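Local coordinates for protein arylsulfatase (Pseudoalteromonas sp. MB47, PDB 7AJ0) that probably removes sulfate groups from fucoidan as an exo-acting, calcium-binding sulfatase, and assembles as a hexamer, at residues 240-245 against 278-283; 307-312 against 316-321; 39-44 against 384-389. All blocks are in the same frame, centred on the assembly; numbering follows the deposited sequence.

Contact 1: residues 240-245 against 278-283; sequences IDQVLR and APKYKG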
ATOM      1  N   ILE A 240     -27.382 -32.451   8.455  1.00 26.23           N
ATOM      2  CA  ILE A 240     -28.092 -31.436   9.229  1.00 26.02           C
ATOM      3  C   ILE A 240     -29.201 -30.794   8.403  1.00 25.60           C
ATOM      4  O   ILE A 240     -30.326 -30.619   8.885  1.00 25.66           O
ATOM      5  CB  ILE A 240     -27.090 -30.396   9.765  1.00 26.94           C
ATOM      6  CG1 ILE A 240     -27.730 -29.531  10.850  1.00 28.63           C
ATOM      7  CG2 ILE A 240     -26.558 -29.512   8.638  1.00 32.30           C
ATOM      8  CD1 ILE A 240     -26.732 -28.652  11.579  1.00 26.70           C
ATOM      9  N   ASP A 241     -28.916 -30.444   7.148  1.00 25.22           N
ATOM     10  CA  ASP A 241     -29.916 -29.773   6.325  1.00 24.86           C
ATOM     11  C   ASP A 241     -30.937 -30.736   5.733  1.00 25.12           C
ATOM     12  O   ASP A 241     -32.013 -30.294   5.316  1.00 24.95           O
ATOM     13  CB  ASP A 241     -29.232 -28.978   5.211  1.00 24.42           C
ATOM     14  CG  ASP A 241     -28.899 -27.557   5.633  1.00 24.15           C
ATOM     15  OD1 ASP A 241     -29.843 -26.794   5.931  1.00 23.89           O
ATOM     16  OD2 ASP A 241     -27.699 -27.208   5.689  1.00 23.97           O
ATOM     17  N   GLN A 242     -30.627 -32.034   5.683  1.00 25.56           N
ATOM     18  CA  GLN A 242     -31.642 -33.018   5.326  1.00 25.91           C
ATOM     19  C   GLN A 242     -32.630 -33.213   6.469  1.00 26.22           C
ATOM     20  O   GLN A 242     -33.833 -33.395   6.241  1.00 26.35           O
ATOM     21  CB  GLN A 242     -30.984 -34.348   4.962  1.00 26.35           C
ATOM     22  CG  GLN A 242     -30.027 -34.273   3.784  1.00 26.14           C
ATOM     23  CD  GLN A 242     -30.714 -33.869   2.494  1.00 31.84           C
ATOM     24  OE1 GLN A 242     -31.650 -34.529   2.041  1.00 26.14           O
ATOM     25  NE2 GLN A 242     -30.254 -32.773   1.899  1.00 27.02           N
ATOM     26  N   VAL A 243     -32.139 -33.174   7.710  1.00 26.41           N
ATOM     27  CA  VAL A 243     -33.017 -33.306   8.867  1.00 26.76           C
ATOM     28  C   VAL A 243     -33.925 -32.092   8.988  1.00 26.41           C
ATOM     29  O   VAL A 243     -35.120 -32.221   9.283  1.00 26.65           O
ATOM     30  CB  VAL A 243     -32.181 -33.516  10.142  1.00 27.10           C
ATOM     31  CG1 VAL A 243     -33.066 -33.467  11.376  1.00 37.73           C
ATOM     32  CG2 VAL A 243     -31.431 -34.832  10.062  1.00 27.56           C
ATOM     33  N   LEU A 244     -33.378 -30.894   8.770  1.00 25.89           N
ATOM     34  CA  LEU A 244     -34.202 -29.691   8.806  1.00 25.57           C
ATOM     35  C   LEU A 244     -35.263 -29.729   7.715  1.00 25.47           C
ATOM     36  O   LEU A 244     -36.422 -29.371   7.950  1.00 25.55           O
ATOM     37  CB  LEU A 244     -33.325 -28.450   8.653  1.00 25.07           C
ATOM     38  CG  LEU A 244     -32.295 -28.212   9.756  1.00 25.18           C
ATOM     39  CD1 LEU A 244     -31.357 -27.078   9.372  1.00 24.70           C
ATOM     40  CD2 LEU A 244     -32.981 -27.909  11.075  1.00 25.48           C
ATOM     41  N   ARG A 245     -34.881 -30.155   6.511  1.00 25.34           N
ATOM     42  CA  ARG A 245     -35.850 -30.299   5.429  1.00 25.33           C
ATOM     43  C   ARG A 245     -36.989 -31.218   5.849  1.00 25.86           C
ATOM     44  O   ARG A 245     -38.167 -30.897   5.654  1.00 25.91           O
ATOM     45  CB  ARG A 245     -35.148 -30.830   4.178  1.00 25.26           C
ATOM     46  CG  ARG A 245     -36.012 -30.934   2.928  1.00 25.27           C
ATOM     47  CD  ARG A 245     -36.809 -32.237   2.852  1.00 25.83           C
ATOM     48  NE  ARG A 245     -36.068 -33.394   3.347  1.00 26.21           N
ATOM     49  CZ  ARG A 245     -35.033 -33.951   2.728  1.00 26.24           C
ATOM     50  NH1 ARG A 245     -34.594 -33.460   1.579  1.00 35.26           N
ATOM     51  NH2 ARG A 245     -34.429 -35.000   3.268  1.00 26.64           N
ATOM     52  N   ALA A 278     -24.484 -33.350   2.495  1.00 25.84           N
ATOM     53  CA  ALA A 278     -24.830 -34.758   2.607  1.00 26.38           C
ATOM     54  C   ALA A 278     -23.986 -35.573   1.628  1.00 26.71           C
ATOM     55  O   ALA A 278     -23.594 -35.072   0.570  1.00 26.49           O
ATOM     56  CB  ALA A 278     -26.315 -34.968   2.327  1.00 26.34           C
ATOM     57  N   PRO A 279     -23.678 -36.830   1.967  1.00 27.31           N
ATOM     58  CA  PRO A 279     -22.878 -37.664   1.048  1.00 27.71           C
ATOM     59  C   PRO A 279     -23.390 -37.685  -0.382  1.00 27.62           C
ATOM     60  O   PRO A 279     -22.586 -37.736  -1.320  1.00 27.73           O
ATOM     61  CB  PRO A 279     -22.957 -39.055   1.698  1.00 28.39           C
ATOM     62  CG  PRO A 279     -23.109 -38.769   3.158  1.00 28.36           C
ATOM     63  CD  PRO A 279     -23.940 -37.509   3.252  1.00 27.70           C
ATOM     64  N   LYS A 280     -24.711 -37.656  -0.570  1.00 27.48           N
ATOM     65  CA  LYS A 280     -25.279 -37.584  -1.911  1.00 27.41           C
ATOM     66  C   LYS A 280     -24.614 -36.509  -2.761  1.00 27.00           C
ATOM     67  O   LYS A 280     -24.447 -36.680  -3.975  1.00 31.57           O
ATOM     68  CB  LYS A 280     -26.781 -37.297  -1.821  1.00 27.19           C
ATOM     69  CG  LYS A 280     -27.662 -38.505  -1.601  1.00 34.58           C
ATOM     70  CD  LYS A 280     -28.965 -38.133  -0.883  1.00 48.21           C
ATOM     71  CE  LYS A 280     -29.548 -36.805  -1.363  1.00 27.55           C
ATOM     72  NZ  LYS A 280     -30.859 -36.507  -0.706  1.00 50.11           N
ATOM     73  N   TYR A 281     -24.238 -35.388  -2.148  1.00 29.43           N
ATOM     74  CA  TYR A 281     -23.838 -34.196  -2.881  1.00 26.11           C
ATOM     75  C   TYR A 281     -22.331 -34.020  -2.989  1.00 26.21           C
ATOM     76  O   TYR A 281     -21.877 -32.982  -3.482  1.00 25.89           O
ATOM     77  CB  TYR A 281     -24.452 -32.956  -2.226  1.00 25.55           C
ATOM     78  CG  TYR A 281     -25.959 -32.951  -2.262  1.00 34.55           C
ATOM     79  CD1 TYR A 281     -26.638 -32.752  -3.454  1.00 33.04           C
ATOM     80  CD2 TYR A 281     -26.702 -33.148  -1.107  1.00 25.47           C
ATOM     81  CE1 TYR A 281     -28.015 -32.750  -3.497  1.00 25.35           C
ATOM     82  CE2 TYR A 281     -28.079 -33.147  -1.139  1.00 25.43           C
ATOM     83  CZ  TYR A 281     -28.729 -32.948  -2.338  1.00 25.37           C
ATOM     84  OH  TYR A 281     -30.101 -32.945  -2.375  1.00 25.38           O
ATOM     85  N   LYS A 282     -21.542 -34.995  -2.552  1.00 26.69           N
ATOM     86  CA  LYS A 282     -20.095 -34.886  -2.693  1.00 31.49           C
ATOM     87  C   LYS A 282     -19.732 -34.949  -4.175  1.00 27.04           C
ATOM     88  O   LYS A 282     -20.012 -35.946  -4.849  1.00 27.46           O
ATOM     89  CB  LYS A 282     -19.389 -35.986  -1.908  1.00 27.44           C
ATOM     90  CG  LYS A 282     -17.875 -35.803  -1.842  1.00 28.36           C
ATOM     91  CD  LYS A 282     -17.226 -36.691  -0.788  1.00 30.17           C
ATOM     92  CE  LYS A 282     -17.457 -36.156   0.620  1.00 47.49           C
ATOM     93  NZ  LYS A 282     -16.698 -36.930   1.647  1.00 43.98           N
ATOM     94  N   GLY A 283     -19.122 -33.880  -4.683  1.00 26.75           N
ATOM     95  CA  GLY A 283     -18.838 -33.787  -6.098  1.00 28.16           C
ATOM     96  C   GLY A 283     -20.039 -33.512  -6.972  1.00 26.69           C
ATOM     97  O   GLY A 283     -19.933 -33.620  -8.198  1.00 26.93           O
TER
HETATM   98  O   HOH W   1     -31.948 -32.522  -0.470  1.00 24.44           O

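Contact 2: residues 307-312 against 316-321; sequences ALLKEK and ENTLII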
ATOM      1  N   ALA A 307     -42.127 -28.048  -4.276  1.00 25.45           N
ATOM      2  CA  ALA A 307     -42.912 -29.156  -4.807  1.00 27.77           C
ATOM      3  C   ALA A 307     -43.898 -29.682  -3.772  1.00 26.38           C
ATOM      4  O   ALA A 307     -44.984 -30.150  -4.133  1.00 26.87           O
ATOM      5  CB  ALA A 307     -41.989 -30.277  -5.279  1.00 26.20           C
ATOM      6  N   LEU A 308     -43.538 -29.619  -2.489  1.00 26.20           N
ATOM      7  CA  LEU A 308     -44.471 -30.007  -1.437  1.00 26.56           C
ATOM      8  C   LEU A 308     -45.678 -29.075  -1.412  1.00 26.63           C
ATOM      9  O   LEU A 308     -46.824 -29.528  -1.322  1.00 27.14           O
ATOM     10  CB  LEU A 308     -43.757 -30.011  -0.087  1.00 26.37           C
ATOM     11  CG  LEU A 308     -44.640 -30.173   1.151  1.00 26.72           C
ATOM     12  CD1 LEU A 308     -45.396 -31.494   1.108  1.00 27.39           C
ATOM     13  CD2 LEU A 308     -43.799 -30.061   2.419  1.00 26.52           C
ATOM     14  N   LEU A 309     -45.437 -27.763  -1.492  1.00 26.16           N
ATOM     15  CA  LEU A 309     -46.544 -26.811  -1.504  1.00 26.25           C
ATOM     16  C   LEU A 309     -47.454 -27.039  -2.706  1.00 26.65           C
ATOM     17  O   LEU A 309     -48.682 -26.932  -2.597  1.00 27.06           O
ATOM     18  CB  LEU A 309     -46.002 -25.382  -1.506  1.00 25.70           C
ATOM     19  CG  LEU A 309     -45.251 -24.954  -0.248  1.00 31.61           C
ATOM     20  CD1 LEU A 309     -44.523 -23.640  -0.483  1.00 24.83           C
ATOM     21  CD2 LEU A 309     -46.199 -24.828   0.933  1.00 25.66           C
ATOM     22  N   LYS A 310     -46.867 -27.350  -3.863  1.00 26.60           N
ATOM     23  CA  LYS A 310     -47.667 -27.636  -5.050  1.00 27.05           C
ATOM     24  C   LYS A 310     -48.516 -28.882  -4.851  1.00 27.71           C
ATOM     25  O   LYS A 310     -49.702 -28.899  -5.202  1.00 28.19           O
ATOM     26  CB  LYS A 310     -46.744 -27.794  -6.257  1.00 26.91           C
ATOM     27  CG  LYS A 310     -47.442 -27.970  -7.592  1.00 27.38           C
ATOM     28  CD  LYS A 310     -46.445 -27.779  -8.732  1.00 27.18           C
ATOM     29  CE  LYS A 310     -47.081 -27.994 -10.094  1.00 30.25           C
ATOM     30  NZ  LYS A 310     -46.953 -29.404 -10.556  1.00 50.97           N
ATOM     31  N   GLU A 311     -47.929 -29.937  -4.277  1.00 27.78           N
ATOM     32  CA  GLU A 311     -48.658 -31.186  -4.086  1.00 28.44           C
ATOM     33  C   GLU A 311     -49.799 -31.027  -3.091  1.00 28.76           C
ATOM     34  O   GLU A 311     -50.806 -31.737  -3.188  1.00 37.26           O
ATOM     35  CB  GLU A 311     -47.692 -32.281  -3.624  1.00 28.45           C
ATOM     36  CG  GLU A 311     -48.294 -33.678  -3.572  1.00 37.81           C
ATOM     37  CD  GLU A 311     -48.822 -34.052  -2.197  1.00 47.02           C
ATOM     38  OE1 GLU A 311     -48.387 -33.441  -1.196  1.00 49.36           O
ATOM     39  OE2 GLU A 311     -49.672 -34.967  -2.117  1.00 34.75           O
ATOM     40  N   LYS A 312     -49.665 -30.107  -2.139  1.00 28.37           N
ATOM     41  CA  LYS A 312     -50.711 -29.832  -1.166  1.00 28.68           C
ATOM     42  C   LYS A 312     -51.699 -28.774  -1.640  1.00 28.76           C
ATOM     43  O   LYS A 312     -52.620 -28.428  -0.892  1.00 29.05           O
ATOM     44  CB  LYS A 312     -50.084 -29.389   0.160  1.00 28.30           C
ATOM     45  CG  LYS A 312     -49.247 -30.465   0.828  1.00 28.34           C
ATOM     46  CD  LYS A 312     -49.958 -31.051   2.038  1.00 37.79           C
ATOM     47  CE  LYS A 312     -49.723 -32.550   2.144  1.00 42.43           C
ATOM     48  NZ  LYS A 312     -50.219 -33.094   3.439  1.00 56.75           N
ATOM     49  N   GLU A 316     -50.820 -21.213  -4.438  1.00 26.69           N
ATOM     50  CA  GLU A 316     -51.539 -19.976  -4.710  1.00 26.80           C
ATOM     51  C   GLU A 316     -51.754 -19.142  -3.456  1.00 26.67           C
ATOM     52  O   GLU A 316     -52.033 -17.943  -3.564  1.00 26.63           O
ATOM     53  CB  GLU A 316     -52.892 -20.280  -5.359  1.00 27.61           C
ATOM     54  CG  GLU A 316     -52.805 -20.706  -6.818  1.00 32.40           C
ATOM     55  CD  GLU A 316     -52.385 -22.156  -6.992  1.00 42.62           C
ATOM     56  OE1 GLU A 316     -52.499 -22.937  -6.022  1.00 48.93           O
ATOM     57  OE2 GLU A 316     -51.946 -22.514  -8.107  1.00 39.86           O
ATOM     58  N   ASN A 317     -51.635 -19.745  -2.274  1.00 26.66           N
ATOM     59  CA  ASN A 317     -51.909 -19.060  -1.017  1.00 26.65           C
ATOM     60  C   ASN A 317     -50.659 -18.931  -0.156  1.00 26.11           C
ATOM     61  O   ASN A 317     -50.763 -18.722   1.057  1.00 26.16           O
ATOM     62  CB  ASN A 317     -53.009 -19.797  -0.250  1.00 27.25           C
ATOM     63  CG  ASN A 317     -53.696 -18.919   0.773  1.00 27.46           C
ATOM     64  OD1 ASN A 317     -53.889 -17.722   0.556  1.00 27.38           O
ATOM     65  ND2 ASN A 317     -54.070 -19.511   1.901  1.00 27.78           N
ATOM     66  N   THR A 318     -49.478 -19.049  -0.757  1.00 25.65           N
ATOM     67  CA  THR A 318     -48.224 -19.036  -0.019  1.00 25.19           C
ATOM     68  C   THR A 318     -47.273 -18.035  -0.654  1.00 24.70           C
ATOM     69  O   THR A 318     -46.907 -18.176  -1.825  1.00 24.60           O
ATOM     70  CB  THR A 318     -47.583 -20.429   0.011  1.00 25.18           C
ATOM     71  OG1 THR A 318     -48.497 -21.368   0.589  1.00 25.70           O
ATOM     72  CG2 THR A 318     -46.299 -20.404   0.825  1.00 33.47           C
ATOM     73  N   LEU A 319     -46.882 -17.026   0.117  1.00 24.44           N
ATOM     74  CA  LEU A 319     -45.806 -16.128  -0.277  1.00 23.98           C
ATOM     75  C   LEU A 319     -44.475 -16.790   0.059  1.00 30.74           C
ATOM     76  O   LEU A 319     -44.233 -17.151   1.216  1.00 23.66           O
ATOM     77  CB  LEU A 319     -45.950 -14.790   0.438  1.00 23.92           C
ATOM     78  CG  LEU A 319     -44.784 -13.807   0.344  1.00 23.47           C
ATOM     79  CD1 LEU A 319     -44.495 -13.439  -1.103  1.00 25.03           C
ATOM     80  CD2 LEU A 319     -45.087 -12.568   1.180  1.00 23.52           C
ATOM     81  N   ILE A 320     -43.623 -16.970  -0.949  1.00 23.42           N
ATOM     82  CA  ILE A 320     -42.299 -17.551  -0.767  1.00 23.14           C
ATOM     83  C   ILE A 320     -41.272 -16.439  -0.923  1.00 22.75           C
ATOM     84  O   ILE A 320     -41.215 -15.775  -1.966  1.00 22.68           O
ATOM     85  CB  ILE A 320     -42.025 -18.690  -1.760  1.00 23.23           C
ATOM     86  CG1 ILE A 320     -43.073 -19.792  -1.609  1.00 23.67           C
ATOM     87  CG2 ILE A 320     -40.624 -19.258  -1.541  1.00 22.99           C
ATOM     88  CD1 ILE A 320     -42.855 -20.984  -2.527  1.00 23.85           C
ATOM     89  N   ILE A 321     -40.461 -16.238   0.111  1.00 22.56           N
ATOM     90  CA  ILE A 321     -39.370 -15.271   0.095  1.00 22.23           C
ATOM     91  C   ILE A 321     -38.068 -16.042   0.258  1.00 25.35           C
ATOM     92  O   ILE A 321     -37.897 -16.785   1.234  1.00 26.26           O
ATOM     93  CB  ILE A 321     -39.527 -14.209   1.195  1.00 22.20           C
ATOM     94  CG1 ILE A 321     -40.700 -13.285   0.861  1.00 22.38           C
ATOM     95  CG2 ILE A 321     -38.238 -13.414   1.351  1.00 26.11           C
ATOM     96  CD1 ILE A 321     -41.058 -12.303   1.960  1.00 32.25           C
TER

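Contact 3: residues 39-44 against 384-389; sequences SKLKNL and SLRLGG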
ATOM      1  N   SER A  39     -56.910  -5.387  -3.520  1.00 28.58           N
ATOM      2  CA  SER A  39     -57.824  -6.173  -4.340  1.00 29.09           C
ATOM      3  C   SER A  39     -57.319  -7.599  -4.525  1.00 28.76           C
ATOM      4  O   SER A  39     -58.099  -8.555  -4.446  1.00 29.16           O
ATOM      5  CB  SER A  39     -58.019  -5.497  -5.696  1.00 29.65           C
ATOM      6  OG  SER A  39     -58.692  -6.355  -6.598  1.00 29.80           O
ATOM      7  N   LYS A  40     -56.018  -7.762  -4.773  1.00 28.10           N
ATOM      8  CA  LYS A  40     -55.465  -9.100  -4.950  1.00 27.80           C
ATOM      9  C   LYS A  40     -55.601  -9.927  -3.679  1.00 27.77           C
ATOM     10  O   LYS A  40     -55.945 -11.112  -3.732  1.00 27.96           O
ATOM     11  CB  LYS A  40     -54.000  -9.007  -5.369  1.00 27.13           C
ATOM     12  CG  LYS A  40     -53.784  -8.573  -6.807  1.00 27.21           C
ATOM     13  CD  LYS A  40     -52.302  -8.440  -7.109  1.00 26.57           C
ATOM     14  CE  LYS A  40     -52.040  -8.391  -8.599  1.00 26.70           C
ATOM     15  NZ  LYS A  40     -50.583  -8.326  -8.895  1.00 26.13           N
ATOM     16  N   LEU A  41     -55.331  -9.319  -2.522  1.00 27.57           N
ATOM     17  CA  LEU A  41     -55.457 -10.044  -1.263  1.00 27.60           C
ATOM     18  C   LEU A  41     -56.912 -10.379  -0.965  1.00 28.36           C
ATOM     19  O   LEU A  41     -57.215 -11.478  -0.486  1.00 28.54           O
ATOM     20  CB  LEU A  41     -54.848  -9.225  -0.126  1.00 27.30           C
ATOM     21  CG  LEU A  41     -53.321  -9.133  -0.109  1.00 26.58           C
ATOM     22  CD1 LEU A  41     -52.858  -8.020   0.820  1.00 26.41           C
ATOM     23  CD2 LEU A  41     -52.700 -10.458   0.306  1.00 26.31           C
ATOM     24  N   LYS A  42     -57.827  -9.448  -1.246  1.00 28.85           N
ATOM     25  CA  LYS A  42     -59.242  -9.691  -0.981  1.00 29.64           C
ATOM     26  C   LYS A  42     -59.755 -10.875  -1.790  1.00 29.95           C
ATOM     27  O   LYS A  42     -60.381 -11.790  -1.245  1.00 30.34           O
ATOM     28  CB  LYS A  42     -60.052  -8.432  -1.295  1.00 30.12           C
ATOM     29  CG  LYS A  42     -61.545  -8.541  -1.012  1.00 31.02           C
ATOM     30  CD  LYS A  42     -62.233  -7.197  -1.233  1.00 31.49           C
ATOM     31  CE  LYS A  42     -63.599  -7.129  -0.560  1.00 32.42           C
ATOM     32  NZ  LYS A  42     -64.626  -7.953  -1.254  1.00 49.41           N
ATOM     33  N   ASN A  43     -59.488 -10.879  -3.100  1.00 29.85           N
ATOM     34  CA  ASN A  43     -59.970 -11.962  -3.949  1.00 30.21           C
ATOM     35  C   ASN A  43     -59.355 -13.297  -3.549  1.00 29.89           C
ATOM     36  O   ASN A  43     -60.029 -14.334  -3.580  1.00 30.35           O
ATOM     37  CB  ASN A  43     -59.662 -11.656  -5.416  1.00 30.15           C
ATOM     38  CG  ASN A  43     -60.334 -10.385  -5.901  1.00 47.98           C
ATOM     39  OD1 ASN A  43     -61.277  -9.890  -5.280  1.00 50.70           O
ATOM     40  ND2 ASN A  43     -59.855  -9.852  -7.019  1.00 52.60           N
ATOM     41  N   LEU A  44     -58.077 -13.295  -3.168  1.00 29.15           N
ATOM     42  CA  LEU A  44     -57.414 -14.542  -2.802  1.00 28.85           C
ATOM     43  C   LEU A  44     -58.047 -15.156  -1.558  1.00 29.21           C
ATOM     44  O   LEU A  44     -58.345 -16.355  -1.528  1.00 29.48           O
ATOM     45  CB  LEU A  44     -55.922 -14.292  -2.587  1.00 28.04           C
ATOM     46  CG  LEU A  44     -55.073 -15.499  -2.191  1.00 27.70           C
ATOM     47  CD1 LEU A  44     -55.105 -16.568  -3.272  1.00 27.87           C
ATOM     48  CD2 LEU A  44     -53.639 -15.067  -1.905  1.00 26.97           C
ATOM     49  N   SER A 384     -44.987  -9.339   6.694  1.00 24.01           N
ATOM     50  CA  SER A 384     -45.652 -10.503   7.269  1.00 24.34           C
ATOM     51  C   SER A 384     -46.760 -10.088   8.228  1.00 24.88           C
ATOM     52  O   SER A 384     -47.848 -10.673   8.221  1.00 25.27           O
ATOM     53  CB  SER A 384     -44.633 -11.385   7.993  1.00 31.21           C
ATOM     54  OG  SER A 384     -43.671 -11.911   7.095  1.00 23.75           O
ATOM     55  N   LEU A 385     -46.501  -9.081   9.066  1.00 24.97           N
ATOM     56  CA  LEU A 385     -47.501  -8.669  10.043  1.00 25.55           C
ATOM     57  C   LEU A 385     -48.747  -8.112   9.367  1.00 25.85           C
ATOM     58  O   LEU A 385     -49.859  -8.286   9.876  1.00 26.40           O
ATOM     59  CB  LEU A 385     -46.917  -7.629  10.995  1.00 25.62           C
ATOM     60  CG  LEU A 385     -45.733  -8.065  11.858  1.00 25.46           C
ATOM     61  CD1 LEU A 385     -45.427  -6.989  12.894  1.00 25.70           C
ATOM     62  CD2 LEU A 385     -45.989  -9.407  12.521  1.00 25.73           C
ATOM     63  N   ARG A 386     -48.586  -7.436   8.227  1.00 25.56           N
ATOM     64  CA  ARG A 386     -49.748  -6.880   7.541  1.00 25.89           C
ATOM     65  C   ARG A 386     -50.552  -7.973   6.847  1.00 26.05           C
ATOM     66  O   ARG A 386     -51.787  -7.920   6.824  1.00 32.24           O
ATOM     67  CB  ARG A 386     -49.302  -5.810   6.544  1.00 25.59           C
ATOM     68  CG  ARG A 386     -50.436  -5.185   5.749  1.00 25.95           C
ATOM     69  CD  ARG A 386     -50.614  -5.874   4.406  1.00 25.80           C
ATOM     70  NE  ARG A 386     -51.793  -5.394   3.692  1.00 26.25           N
ATOM     71  CZ  ARG A 386     -51.820  -4.308   2.924  1.00 32.40           C
ATOM     72  NH1 ARG A 386     -50.727  -3.571   2.764  1.00 42.51           N
ATOM     73  NH2 ARG A 386     -52.945  -3.958   2.316  1.00 26.75           N
ATOM     74  N   LEU A 387     -49.874  -8.972   6.276  1.00 25.67           N
ATOM     75  CA  LEU A 387     -50.590 -10.075   5.642  1.00 28.56           C
ATOM     76  C   LEU A 387     -51.469 -10.817   6.642  1.00 26.40           C
ATOM     77  O   LEU A 387     -52.517 -11.354   6.267  1.00 26.81           O
ATOM     78  CB  LEU A 387     -49.602 -11.041   4.988  1.00 25.39           C
ATOM     79  CG  LEU A 387     -48.866 -10.513   3.756  1.00 24.94           C
ATOM     80  CD1 LEU A 387     -47.809 -11.502   3.290  1.00 24.53           C
ATOM     81  CD2 LEU A 387     -49.845 -10.205   2.627  1.00 25.22           C
ATOM     82  N   GLY A 388     -51.065 -10.859   7.909  1.00 26.46           N
ATOM     83  CA  GLY A 388     -51.860 -11.445   8.963  1.00 27.04           C
ATOM     84  C   GLY A 388     -52.759 -10.482   9.705  1.00 27.59           C
ATOM     85  O   GLY A 388     -53.508 -10.904  10.591  1.00 28.16           O
ATOM     86  N   GLY A 389     -52.702  -9.193   9.375  1.00 27.48           N
ATOM     87  CA  GLY A 389     -53.556  -8.200   9.996  1.00 28.03           C
ATOM     88  C   GLY A 389     -53.268  -7.962  11.463  1.00 33.90           C
ATOM     89  O   GLY A 389     -54.185  -8.010  12.290  1.00 42.30           O
TER

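Contact 1: residues 240-245 against 278-283
Gln242 turns CG beside its own backbone N (chi1 -60°) and then bends at chi2 (-63°), which carries its amide off helix 240-258 toward Lys280 and Tyr281. Lys280 also has CG beside its backbone N, and a bend at chi3 brings its ammonium end to the same amide. The two side chains meet at an oblique angle. Lys280 NZ makes a weak hydrogen bond of 3.5 Å to Gln242 OE1. That oxygen also takes two weak bonds from within its own helix, at 3.1 Å from Arg245 NH2 and 3.2 Å from Arg245 NH1. Three weak donors therefore gather on one carbonyl oxygen. They would probably polarise the amide. In the alkaline-phosphatase-like sulfatase fold, this contact joins helix 240-258 to the loop between strand 262-267 and helix 290-311. The amide nitrogen comes to the edge of Tyr281, with amide and ring planes 50° apart. Gln242 NE2 lies 3.8 Å from Tyr281 CE2, near the ring plane. Water 1 links the same two side chains: it accepts from Gln242 NE2 at 2.9 Å and lies 2.7 Å from Tyr281 OH. Glu297 of helix 290-311 takes a further hydrogen bond from Gln242 NE2, and its other carboxylate oxygen accepts from Ala278 N. Lower on the glutamine, Gln242 CG packs on Ala278 CB at 4.0 Å.

Contact 2: residues 307-312 against 316-321
Leu309 reaches from the last turns of helix 290-311 to Thr318 and Ile320 at the start of strand 318-324. Its CB points toward the strand. CG is set beside the backbone N (chi1 -66°), and the chain forks there into two methyls. Leu309 CD1 does most of the touching. It meets Ile320 CD1 end on at 3.7 Å, the two side chains reaching tip to tip. The same methyl lies 3.9 Å from Thr318 CG2, and here the side chains cross at about a right angle. The other branch, Leu309 CD2, comes 4.2 Å from Thr318 OG1. The threonine holds CG2 anti to its backbone N, which puts this methyl against Leu309 CD1 and sets OG1 beside the backbone N. This buried hydroxyl is satisfied outside the contact, by hydrogen bonds with the backbone O of Gln314 and the side chain of Asn53. The contact itself is apolar. Leu315, in the connecting turn, also packs on Leu309. Thr318 and Ile320 alternate with Leu319 and Ile321, which turn to the other side of the sheet and meet helix 377-387. A helix that runs through a short turn into a strand and packs on that strand is an alpha-beta unit, here in the central sheet of the alkaline-phosphatase-like sulfatase fold.

Contact 3: residues 39-44 against 384-389
Leu41 is where helix 31-48 meets Arg386 and Leu387 near the end of helix 377-387. Before it in sequence, Lys40 turns elsewhere, and its NZ bonds to the backbone O of Met364 and of Leu410. At Leu41 the side chain points toward the second helix, with CG beside the backbone N (chi1 -72°), and both methyls make contact. Leu41 CD2 packs on Leu387 CD2 at 3.7 Å, the two leucines crossing at about a right angle. Leu41 CD1 is 4.1 Å from the same Leu387 CD2. Leu41 CD1 also approaches Arg386 NE at 4.0 Å, oblique to the guanidinium. Arg386 extends CG anti to its backbone N and then bends at chi2 (-95°), which brings its end nearer to helix 31-48. Its charge is held elsewhere, by salt bridges to Glu34 of that helix and to Asp404. Three residues on from Leu41, Leu44 leaves the contact and packs on Trp361 and Met364. Past Leu387, Gly389 follows the helix in a Schellman motif with positive phi. Thr406 of helix 406-409 touches Leu41, Arg386 and Leu387. Helix 31-48 thus lies against the end of helix 377-387, beside helix 406-409, with strand 318-324 next to both.

How the contacts relate
Contacts 2 and 3 are neighbours on opposite faces of strand 318-324. They touch where Leu319 meets Leu387 and where Leu44 meets Glu316 and Asn317. Contact 2 is fully buried and aliphatic, between a helix and its following strand. Contact 3 is partly buried. It joins segments 340 residues apart in sequence, and an arginine borders its leucine pair. Contact 1 stands apart, its centre about 22 Å from that of contact 2 and about 35 Å from that of contact 3. It is largely buried but polar, built on an amide, a water and a weak lysine bond. Helix 290-311 connects contacts 1 and 2: Glu297 bonds to both segments of contact 1, and Leu309 lies in contact 2.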